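Local coordinates for protein mitochondrial edited mRNA stability factor 1 (Trypanosoma brucei, PDB 6NL1) that probably processes the 5' ends of mitochondrial mRNAs as a nudix-family RNA-binding protein and has been seen to bind GDP, at residues 100-105 with 178-183; 131-136 with 172-177; 315-320 with 337-342. All blocks are in the same frame, centred on the assembly; numbering follows the deposited sequence.

Contact 1 of 3, residues 100-105 with 178-183; sequences FVYKWQ and GSERGI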
loop_
_atom_site.group_PDB
_atom_site.type_symbol
_atom_site.label_atom_id
_atom_site.label_comp_id
_atom_site.label_asym_id
_atom_site.label_seq_id
_atom_site.Cartn_x
_atom_site.Cartn_y
_atom_site.Cartn_z
ATOM N N PHE A 100 11.091 -27.329 3.112
ATOM C CA PHE A 100 11.331 -27.415 1.670
ATOM C C PHE A 100 11.509 -26.034 1.049
ATOM O O PHE A 100 10.887 -25.064 1.486
ATOM C CB PHE A 100 10.192 -28.163 0.965
ATOM C CG PHE A 100 10.057 -29.588 1.400
ATOM C CD1 PHE A 100 10.848 -30.574 0.838
ATOM C CD2 PHE A 100 9.165 -29.936 2.400
ATOM C CE1 PHE A 100 10.737 -31.892 1.253
ATOM C CE2 PHE A 100 9.049 -31.246 2.820
ATOM C CZ PHE A 100 9.834 -32.228 2.246
ATOM N N VAL A 101 12.355 -25.955 0.027
ATOM C CA VAL A 101 12.626 -24.693 -0.638
ATOM C C VAL A 101 12.374 -24.788 -2.131
ATOM O O VAL A 101 12.897 -25.667 -2.798
ATOM C CB VAL A 101 14.089 -24.252 -0.440
ATOM C CG1 VAL A 101 14.239 -22.782 -0.826
ATOM C CG2 VAL A 101 14.521 -24.490 1.002
ATOM N N TYR A 102 11.574 -23.868 -2.653
ATOM C CA TYR A 102 11.361 -23.779 -4.085
ATOM C C TYR A 102 11.663 -22.376 -4.588
ATOM O O TYR A 102 11.576 -21.396 -3.849
ATOM C CB TYR A 102 9.923 -24.139 -4.448
ATOM C CG TYR A 102 9.587 -25.608 -4.324
ATOM C CD1 TYR A 102 9.413 -26.202 -3.077
ATOM C CD2 TYR A 102 9.413 -26.393 -5.456
ATOM C CE1 TYR A 102 9.086 -27.537 -2.963
ATOM C CE2 TYR A 102 9.084 -27.725 -5.355
ATOM C CZ TYR A 102 8.924 -28.295 -4.107
ATOM O OH TYR A 102 8.602 -29.626 -4.010
ATOM N N LYS A 103 11.981 -22.293 -5.869
ATOM C CA LYS A 103 12.350 -21.040 -6.501
ATOM C C LYS A 103 11.420 -20.739 -7.669
ATOM O O LYS A 103 11.019 -21.638 -8.415
ATOM C CB LYS A 103 13.787 -21.151 -7.005
ATOM C CG LYS A 103 14.323 -19.933 -7.667
ATOM C CD LYS A 103 15.744 -20.181 -8.147
ATOM C CE LYS A 103 15.762 -21.149 -9.310
ATOM N NZ LYS A 103 17.020 -21.039 -10.093
ATOM N N TRP A 104 11.080 -19.467 -7.824
ATOM C CA TRP A 104 10.299 -19.015 -8.962
ATOM C C TRP A 104 11.065 -17.867 -9.605
ATOM O O TRP A 104 11.229 -16.814 -8.985
ATOM C CB TRP A 104 8.933 -18.528 -8.494
ATOM C CG TRP A 104 8.076 -17.952 -9.582
ATOM C CD1 TRP A 104 8.076 -18.301 -10.905
ATOM C CD2 TRP A 104 7.090 -16.920 -9.440
ATOM N NE1 TRP A 104 7.150 -17.558 -11.589
ATOM C CE2 TRP A 104 6.528 -16.701 -10.716
ATOM C CE3 TRP A 104 6.629 -16.163 -8.356
ATOM C CZ2 TRP A 104 5.521 -15.753 -10.941
ATOM C CZ3 TRP A 104 5.629 -15.220 -8.580
ATOM C CH2 TRP A 104 5.085 -15.027 -9.864
ATOM N N GLN A 105 11.543 -18.082 -10.833
ATOM C CA GLN A 105 12.318 -17.083 -11.579
ATOM C C GLN A 105 11.387 -16.281 -12.476
ATOM O O GLN A 105 10.831 -16.813 -13.429
ATOM C CB GLN A 105 13.415 -17.757 -12.416
ATOM C CG GLN A 105 14.348 -16.766 -13.134
ATOM C CD GLN A 105 14.928 -15.709 -12.186
ATOM O OE1 GLN A 105 14.905 -14.505 -12.471
ATOM N NE2 GLN A 105 15.445 -16.161 -11.057
ATOM N N GLY A 178 8.480 -23.795 3.011
ATOM C CA GLY A 178 7.366 -24.365 3.738
ATOM C C GLY A 178 7.302 -25.860 3.573
ATOM O O GLY A 178 8.265 -26.467 3.109
ATOM N N SER A 179 6.171 -26.450 3.956
ATOM C CA SER A 179 5.935 -27.877 3.735
ATOM C C SER A 179 5.569 -28.124 2.269
ATOM O O SER A 179 5.194 -27.189 1.553
ATOM C CB SER A 179 4.796 -28.362 4.632
ATOM O OG SER A 179 3.569 -27.770 4.237
ATOM N N GLU A 180 5.661 -29.375 1.826
ATOM C CA GLU A 180 5.285 -29.735 0.456
ATOM C C GLU A 180 3.832 -29.364 0.173
ATOM O O GLU A 180 3.497 -28.866 -0.905
ATOM C CB GLU A 180 5.468 -31.237 0.216
ATOM C CG GLU A 180 6.910 -31.731 0.301
ATOM C CD GLU A 180 7.659 -31.614 -1.019
ATOM O OE1 GLU A 180 7.360 -30.687 -1.804
ATOM O OE2 GLU A 180 8.547 -32.457 -1.272
ATOM N N ARG A 181 2.972 -29.613 1.154
ATOM C CA ARG A 181 1.547 -29.329 1.027
ATOM C C ARG A 181 1.276 -27.830 1.043
ATOM O O ARG A 181 0.478 -27.329 0.254
ATOM C CB ARG A 181 0.772 -30.005 2.162
ATOM C CG ARG A 181 -0.738 -29.846 2.071
ATOM C CD ARG A 181 -1.427 -30.581 3.218
ATOM N NE ARG A 181 -0.877 -31.924 3.404
ATOM C CZ ARG A 181 -1.329 -32.808 4.288
ATOM N NH1 ARG A 181 -2.350 -32.498 5.075
ATOM N NH2 ARG A 181 -0.763 -34.004 4.382
ATOM N N GLY A 182 1.929 -27.117 1.960
ATOM C CA GLY A 182 1.824 -25.669 2.005
ATOM C C GLY A 182 2.270 -25.058 0.684
ATOM O O GLY A 182 1.602 -24.185 0.135
ATOM N N ILE A 183 3.391 -25.541 0.161
ATOM C CA ILE A 183 3.926 -25.025 -1.095
ATOM C C ILE A 183 2.999 -25.338 -2.269
ATOM O O ILE A 183 2.776 -24.491 -3.137
ATOM C CB ILE A 183 5.373 -25.515 -1.344
ATOM C CG1 ILE A 183 6.333 -24.653 -0.524
ATOM C CG2 ILE A 183 5.732 -25.418 -2.825
ATOM C CD1 ILE A 183 7.717 -25.193 -0.426
#
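A strand-to-helix turn, in which strand 171-178 passes into helix 180-193, meets the start of strand 100-107 where Phe100 and Tyr102 receive Glu180 and Ile183. Across these two segments there is one antiparallel hydrogen-bonded pair, Phe100 and Gly178: Phe100 N donates to Gly178 O at 3.0 Å, bent to 132° at the hydrogen, and Gly178 N returns a straighter bond to Phe100 O. Ser179 is the N-cap of the helix, with OG accepting from Gly182 N at 2.9 Å, and Glu180 opens the first turn. The Glu180 chain bends at chi2 (-87°), which carries CD back over the Phe100 ring. Glu180 CG makes a CH-pi contact there, 3.5 Å from the centroid of the Phe100 ring, and the carboxylate stacks on the ring with the two planes 29° apart. Its OE1 then takes the Tyr102 hydroxyl proton on the syn lone pair, with Tyr102 OH and Glu180 OE1 2.7 Å apart. Ile183 packs on Tyr102: CG2 lies over a face of its ring, offset toward the rim, while Ile183 CD1 touches Tyr102 CD1 and reaches Phe100 CB at 4.1 Å. From strand 84-86, Lys85 touches both aromatic residues.

Contact 2 of 3, residues 131-136 with 172-177; sequences VHIELE and ITVYLF
Glu136 turns its CG between the backbone N and the carbonyl carbon (chi1 67°), and its chain then runs extended toward Tyr175, whose CG lies anti to the carbonyl carbon (chi1 -62°). The carboxylate comes to the edge of the phenol, the two planes 83° apart, with Glu136 OE2 3.0 Å from Tyr175 OH. OE2 also takes a proton from a water that bridges to Thr173 OG1, itself hydrogen-bonded to Gln105, and it forms a salt bridge with Arg92. Farther along the face that carries Glu136, Tyr175 and His132, His132 NE2 donates to Glu134 OE1 at 2.9 Å, meeting it from above the carboxylate plane, while His132 ND1 is hydrogen-bonded to Lys126. Phe177 CD2 comes to the edge of the imidazole in its plane, 3.9 Å from His132 CD2. Behind these groups is a regular antiparallel ladder, in which His132, Glu134 and Glu136 form hydrogen-bonded pairs with Phe177, Tyr175 and Thr173; Tyr175 N to Glu134 O is 2.7 Å. The opposite face is apolar: Ile133 CG1 presses tightly on Leu176 CD2 at 3.4 Å, and Leu135 CG meets Val174 CG2. Strand 132-137 is outermost in the four-stranded sheet, strand 171-178 lies between it and strand 100-107, and helices 108-111 and 180-193 pack on the apolar face, through Ala111 on Leu135 and Met190 on Leu176.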
loop_
_atom_site.group_PDB
_atom_site.type_symbol
_atom_site.label_atom_id
_atom_site.label_comp_id
_atom_site.label_asym_id
_atom_site.label_seq_id
_atom_site.Cartn_x
_atom_site.Cartn_y
_atom_site.Cartn_z
ATOM N N VAL A 131 3.464 -20.840 4.261
ATOM C CA VAL A 131 4.655 -20.654 3.429
ATOM C C VAL A 131 5.266 -19.263 3.572
ATOM O O VAL A 131 4.570 -18.249 3.533
ATOM C CB VAL A 131 4.343 -20.927 1.938
ATOM C CG1 VAL A 131 5.499 -20.450 1.028
ATOM C CG2 VAL A 131 4.044 -22.412 1.740
ATOM N N HIS A 132 6.576 -19.222 3.752
ATOM C CA HIS A 132 7.282 -17.958 3.820
ATOM C C HIS A 132 7.875 -17.598 2.450
ATOM O O HIS A 132 8.545 -18.411 1.815
ATOM C CB HIS A 132 8.381 -18.015 4.878
ATOM C CG HIS A 132 9.181 -16.756 4.983
ATOM N ND1 HIS A 132 8.744 -15.658 5.683
ATOM C CD2 HIS A 132 10.398 -16.426 4.485
ATOM C CE1 HIS A 132 9.646 -14.696 5.603
ATOM N NE2 HIS A 132 10.659 -15.138 4.884
ATOM N N ILE A 133 7.627 -16.367 2.016
ATOM C CA ILE A 133 8.084 -15.875 0.715
ATOM C C ILE A 133 9.177 -14.808 0.835
ATOM O O ILE A 133 9.072 -13.870 1.623
ATOM C CB ILE A 133 6.896 -15.299 -0.074
ATOM C CG1 ILE A 133 6.004 -16.441 -0.566
ATOM C CG2 ILE A 133 7.371 -14.443 -1.231
ATOM C CD1 ILE A 133 4.650 -15.979 -1.055
ATOM N N GLU A 134 10.227 -14.964 0.040
ATOM C CA GLU A 134 11.328 -14.011 0.005
ATOM C C GLU A 134 11.599 -13.658 -1.463
ATOM O O GLU A 134 11.536 -14.531 -2.323
ATOM C CB GLU A 134 12.568 -14.651 0.651
ATOM C CG GLU A 134 13.559 -13.690 1.270
ATOM C CD GLU A 134 13.040 -13.037 2.533
ATOM O OE1 GLU A 134 12.809 -13.751 3.528
ATOM O OE2 GLU A 134 12.866 -11.803 2.528
ATOM N N LEU A 135 11.878 -12.385 -1.746
ATOM C CA LEU A 135 12.160 -11.924 -3.112
ATOM C C LEU A 135 13.509 -11.231 -3.182
ATOM O O LEU A 135 13.930 -10.604 -2.218
ATOM C CB LEU A 135 11.126 -10.888 -3.571
ATOM C CG LEU A 135 9.714 -11.264 -3.987
ATOM C CD1 LEU A 135 8.942 -11.792 -2.801
ATOM C CD2 LEU A 135 9.046 -10.030 -4.565
ATOM N N GLU A 136 14.156 -11.291 -4.341
ATOM C CA GLU A 136 15.380 -10.520 -4.567
ATOM C C GLU A 136 15.505 -10.214 -6.052
ATOM O O GLU A 136 15.049 -10.989 -6.891
ATOM C CB GLU A 136 16.621 -11.307 -4.104
ATOM C CG GLU A 136 16.885 -12.558 -4.967
ATOM C CD GLU A 136 17.945 -13.506 -4.401
ATOM O OE1 GLU A 136 18.363 -13.336 -3.236
ATOM O OE2 GLU A 136 18.361 -14.436 -5.136
ATOM N N ILE A 172 13.225 -10.915 -11.125
ATOM C CA ILE A 172 13.042 -11.188 -9.707
ATOM C C ILE A 172 13.080 -12.688 -9.447
ATOM O O ILE A 172 12.451 -13.468 -10.165
ATOM C CB ILE A 172 11.706 -10.616 -9.177
ATOM C CG1 ILE A 172 11.650 -9.092 -9.385
ATOM C CG2 ILE A 172 11.520 -10.972 -7.676
ATOM C CD1 ILE A 172 12.629 -8.284 -8.491
ATOM N N THR A 173 13.845 -13.090 -8.438
ATOM C CA THR A 173 13.839 -14.481 -8.002
ATOM C C THR A 173 13.037 -14.566 -6.711
ATOM O O THR A 173 13.341 -13.873 -5.735
ATOM C CB THR A 173 15.265 -15.010 -7.751
ATOM O OG1 THR A 173 16.072 -14.770 -8.908
ATOM C CG2 THR A 173 15.238 -16.505 -7.455
ATOM N N VAL A 174 12.009 -15.409 -6.713
ATOM C CA VAL A 174 11.153 -15.593 -5.549
ATOM C C VAL A 174 11.443 -16.942 -4.909
ATOM O O VAL A 174 11.472 -17.959 -5.595
ATOM C CB VAL A 174 9.663 -15.530 -5.944
ATOM C CG1 VAL A 174 8.766 -15.790 -4.737
ATOM C CG2 VAL A 174 9.341 -14.193 -6.602
ATOM N N TYR A 175 11.668 -16.952 -3.599
ATOM C CA TYR A 175 11.869 -18.204 -2.879
ATOM C C TYR A 175 10.679 -18.516 -1.981
ATOM O O TYR A 175 10.123 -17.622 -1.345
ATOM C CB TYR A 175 13.130 -18.152 -2.024
ATOM C CG TYR A 175 14.408 -17.960 -2.796
ATOM C CD1 TYR A 175 15.220 -19.043 -3.117
ATOM C CD2 TYR A 175 14.809 -16.694 -3.196
ATOM C CE1 TYR A 175 16.388 -18.861 -3.815
ATOM C CE2 TYR A 175 15.970 -16.507 -3.889
ATOM C CZ TYR A 175 16.755 -17.581 -4.201
ATOM O OH TYR A 175 17.917 -17.370 -4.899
ATOM N N LEU A 176 10.301 -19.790 -1.931
ATOM C CA LEU A 176 9.228 -20.242 -1.058
ATOM C C LEU A 176 9.785 -21.269 -0.081
ATOM O O LEU A 176 10.458 -22.220 -0.486
ATOM C CB LEU A 176 8.086 -20.871 -1.863
ATOM C CG LEU A 176 7.489 -20.167 -3.097
ATOM C CD1 LEU A 176 6.319 -20.983 -3.620
ATOM C CD2 LEU A 176 7.035 -18.767 -2.797
ATOM N N PHE A 177 9.507 -21.058 1.204
ATOM C CA PHE A 177 9.906 -21.980 2.268
ATOM C C PHE A 177 8.665 -22.484 2.989
ATOM O O PHE A 177 7.881 -21.695 3.524
ATOM C CB PHE A 177 10.795 -21.270 3.294
ATOM C CG PHE A 177 11.986 -20.590 2.702
ATOM C CD1 PHE A 177 13.201 -21.243 2.627
ATOM C CD2 PHE A 177 11.886 -19.292 2.213
ATOM C CE1 PHE A 177 14.308 -20.612 2.080
ATOM C CE2 PHE A 177 12.981 -18.655 1.667
ATOM C CZ PHE A 177 14.198 -19.316 1.599
HETATM O O HOH W 1 18.685 -14.896 -7.631
#

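Contact 3 of 3, residues 315-320 with 337-342; sequences RNWDAR and ADPATG. With SO4 (sulfate ion), chain E.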
loop_
_atom_site.group_PDB
_atom_site.type_symbol
_atom_site.label_atom_id
_atom_site.label_comp_id
_atom_site.label_asym_id
_atom_site.label_seq_id
_atom_site.Cartn_x
_atom_site.Cartn_y
_atom_site.Cartn_z
ATOM N N ARG A 315 -2.175 10.183 16.575
ATOM C CA ARG A 315 -3.344 10.459 17.405
ATOM C C ARG A 315 -2.851 11.059 18.709
ATOM O O ARG A 315 -1.720 10.806 19.108
ATOM C CB ARG A 315 -4.130 9.166 17.682
ATOM C CG ARG A 315 -4.858 8.605 16.453
ATOM C CD ARG A 315 -5.562 7.273 16.735
ATOM N NE ARG A 315 -6.530 7.383 17.832
ATOM C CZ ARG A 315 -6.259 7.079 19.100
ATOM N NH1 ARG A 315 -5.053 6.637 19.437
ATOM N NH2 ARG A 315 -7.196 7.209 20.030
ATOM N N ASN A 316 -3.695 11.846 19.374
ATOM C CA ASN A 316 -3.358 12.399 20.685
ATOM C C ASN A 316 -1.979 13.059 20.760
ATOM O O ASN A 316 -1.245 12.854 21.720
ATOM C CB ASN A 316 -3.449 11.300 21.754
ATOM C CG ASN A 316 -4.855 10.781 21.930
ATOM O OD1 ASN A 316 -5.796 11.556 22.059
ATOM N ND2 ASN A 316 -5.008 9.462 21.917
ATOM N N TRP A 317 -1.622 13.834 19.742
ATOM C CA TRP A 317 -0.397 14.630 19.780
ATOM C C TRP A 317 -0.625 15.847 20.679
ATOM O O TRP A 317 -1.754 16.105 21.101
ATOM C CB TRP A 317 -0.042 15.103 18.363
ATOM C CG TRP A 317 -1.210 15.780 17.693
ATOM C CD1 TRP A 317 -1.583 17.083 17.820
ATOM C CD2 TRP A 317 -2.174 15.170 16.822
ATOM N NE1 TRP A 317 -2.716 17.333 17.069
ATOM C CE2 TRP A 317 -3.100 16.175 16.450
ATOM C CE3 TRP A 317 -2.351 13.873 16.327
ATOM C CZ2 TRP A 317 -4.184 15.921 15.604
ATOM C CZ3 TRP A 317 -3.431 13.623 15.478
ATOM C CH2 TRP A 317 -4.331 14.643 15.129
ATOM N N ASP A 318 0.435 16.601 20.965
ATOM C CA ASP A 318 0.305 17.873 21.690
ATOM C C ASP A 318 0.140 19.014 20.685
ATOM O O ASP A 318 1.105 19.427 20.046
ATOM C CB ASP A 318 1.550 18.102 22.557
ATOM C CG ASP A 318 1.455 19.349 23.420
ATOM O OD1 ASP A 318 0.699 20.287 23.078
ATOM O OD2 ASP A 318 2.157 19.391 24.453
ATOM N N ALA A 319 -1.080 19.519 20.543
ATOM C CA ALA A 319 -1.377 20.520 19.522
ATOM C C ALA A 319 -0.514 21.772 19.665
ATOM O O ALA A 319 -0.010 22.302 18.675
ATOM C CB ALA A 319 -2.859 20.881 19.537
ATOM N N ARG A 320 -0.354 22.238 20.902
ATOM C CA ARG A 320 0.485 23.396 21.203
ATOM C C ARG A 320 1.893 23.187 20.641
ATOM O O ARG A 320 2.426 24.029 19.909
ATOM C CB ARG A 320 0.561 23.615 22.722
ATOM C CG ARG A 320 -0.787 23.563 23.457
ATOM C CD ARG A 320 -0.604 23.507 24.984
ATOM N NE ARG A 320 -0.263 22.168 25.472
ATOM C CZ ARG A 320 0.024 21.875 26.741
ATOM N NH1 ARG A 320 0.027 22.828 27.663
ATOM N NH2 ARG A 320 0.317 20.627 27.089
ATOM N N ALA A 337 -6.453 18.877 12.321
ATOM C CA ALA A 337 -6.766 17.490 12.648
ATOM C C ALA A 337 -7.306 17.332 14.069
ATOM O O ALA A 337 -6.995 18.121 14.960
ATOM C CB ALA A 337 -5.555 16.598 12.427
ATOM N N ASP A 338 -8.138 16.316 14.260
ATOM C CA ASP A 338 -8.698 16.020 15.569
ATOM C C ASP A 338 -7.831 14.953 16.233
ATOM O O ASP A 338 -7.750 13.827 15.749
ATOM C CB ASP A 338 -10.140 15.520 15.428
ATOM C CG ASP A 338 -10.812 15.277 16.767
ATOM O OD1 ASP A 338 -10.108 15.190 17.794
ATOM O OD2 ASP A 338 -12.055 15.176 16.792
ATOM N N PRO A 339 -7.163 15.315 17.337
ATOM C CA PRO A 339 -6.239 14.378 17.986
ATOM C C PRO A 339 -6.920 13.093 18.473
ATOM O O PRO A 339 -6.251 12.069 18.593
ATOM C CB PRO A 339 -5.650 15.195 19.149
ATOM C CG PRO A 339 -6.533 16.393 19.295
ATOM C CD PRO A 339 -7.185 16.641 17.984
ATOM N N ALA A 340 -8.226 13.132 18.721
ATOM C CA ALA A 340 -8.940 11.928 19.160
ATOM C C ALA A 340 -9.218 10.953 18.018
ATOM O O ALA A 340 -9.373 9.760 18.247
ATOM C CB ALA A 340 -10.240 12.287 19.884
ATOM N N THR A 341 -9.282 11.454 16.788
ATOM C CA THR A 341 -9.622 10.595 15.653
ATOM C C THR A 341 -8.451 10.360 14.708
ATOM O O THR A 341 -8.461 9.404 13.941
ATOM C CB THR A 341 -10.798 11.156 14.832
ATOM O OG1 THR A 341 -10.404 12.385 14.202
ATOM C CG2 THR A 341 -12.004 11.405 15.727
ATOM N N GLY A 342 -7.446 11.232 14.764
ATOM C CA GLY A 342 -6.341 11.161 13.825
ATOM C C GLY A 342 -6.765 11.533 12.410
ATOM O O GLY A 342 -6.090 11.189 11.440
HETATM S S SO4 E . -12.575 15.185 11.743
HETATM O O1 SO4 E . -13.920 15.716 11.965
HETATM O O2 SO4 E . -12.277 14.121 12.705
HETATM O O3 SO4 E . -12.501 14.639 10.392
HETATM O O4 SO4 E . -11.611 16.275 11.887
HETATM O O HOH W 2 -4.821 19.338 16.604
#
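Trp317 and Pro339 have the most surface buried here, the indole lying against the proline with the two side chains crossing at about a right angle. Pro339 CA sits over one face of the six-membered ring of Trp317, 3.6 Å from its centroid and 21° off the normal, a CH-pi contact. Pro339 CB is over the same indole, displaced toward the rim, and comes within 3.8 Å of Trp317 CE2. Trp317 CG stands between the backbone N and the carbonyl carbon (chi1 52°), and from there the ring extends to Pro339. Ala337 CB touches the benzo end of the ring obliquely, 3.5 Å from Trp317 CZ2. At the pyrrole edge NE1 donates in plane to a water, which in turn donates to Ala337 O, so the indole N-H is tied through the water to Ala337, just after helix 328-336. Trp333 of that helix also meets the indole, with the ring planes at about 50°.

Arg315 is the next largest contributor. Its CG lies 4.0 Å from Gly342 CA, and its CA approaches Pro339 O. That carbonyl receives the direct hydrogen bond between the segments, from Asn316 N to Pro339 O at 2.7 Å; the bond is fairly straight at the hydrogen, though the donor is tilted from the carbonyl plane.

The shape of 337-342 is set largely from within. Asp338 OD1 accepts from Ala340 N at 2.9 Å, and Asp338 O accepts from both Thr341 N and Gly342 N. Thr341 OG1 donates to a sulfate ion, probably from the crystallisation liquor. A compact turn led by an Asx turn at Asp338 thus joins helix 328-336 to strand 343-346 within the nudix portion of the protein, with a tryptophan-proline CH-pi contact fastening it to the segment that leads into helix 319-322.

Contacts 1 and 2 are two parts of one packing unit, their centres 9 Å apart. They share the four-stranded antiparallel sheet, in which strand 171-178 serves contact 2 and then continues into the turn and helix of contact 1. Trp104 N lies 2.7 Å from Val174 O, a probable hydrogen bond between the neighbouring strands, and Val131 CG2 packs on Gly182 C of the helix. Contact 3 belongs to the nudix portion, on the opposite side of the chain's centre, about 46 Å from contact 1 and 40 Å from contact 2, centre to centre. GDP, absent from this model, is bound by Val288 in another structure of the protein; its side chain is about 10 Å from that of Leu135 in contact 2.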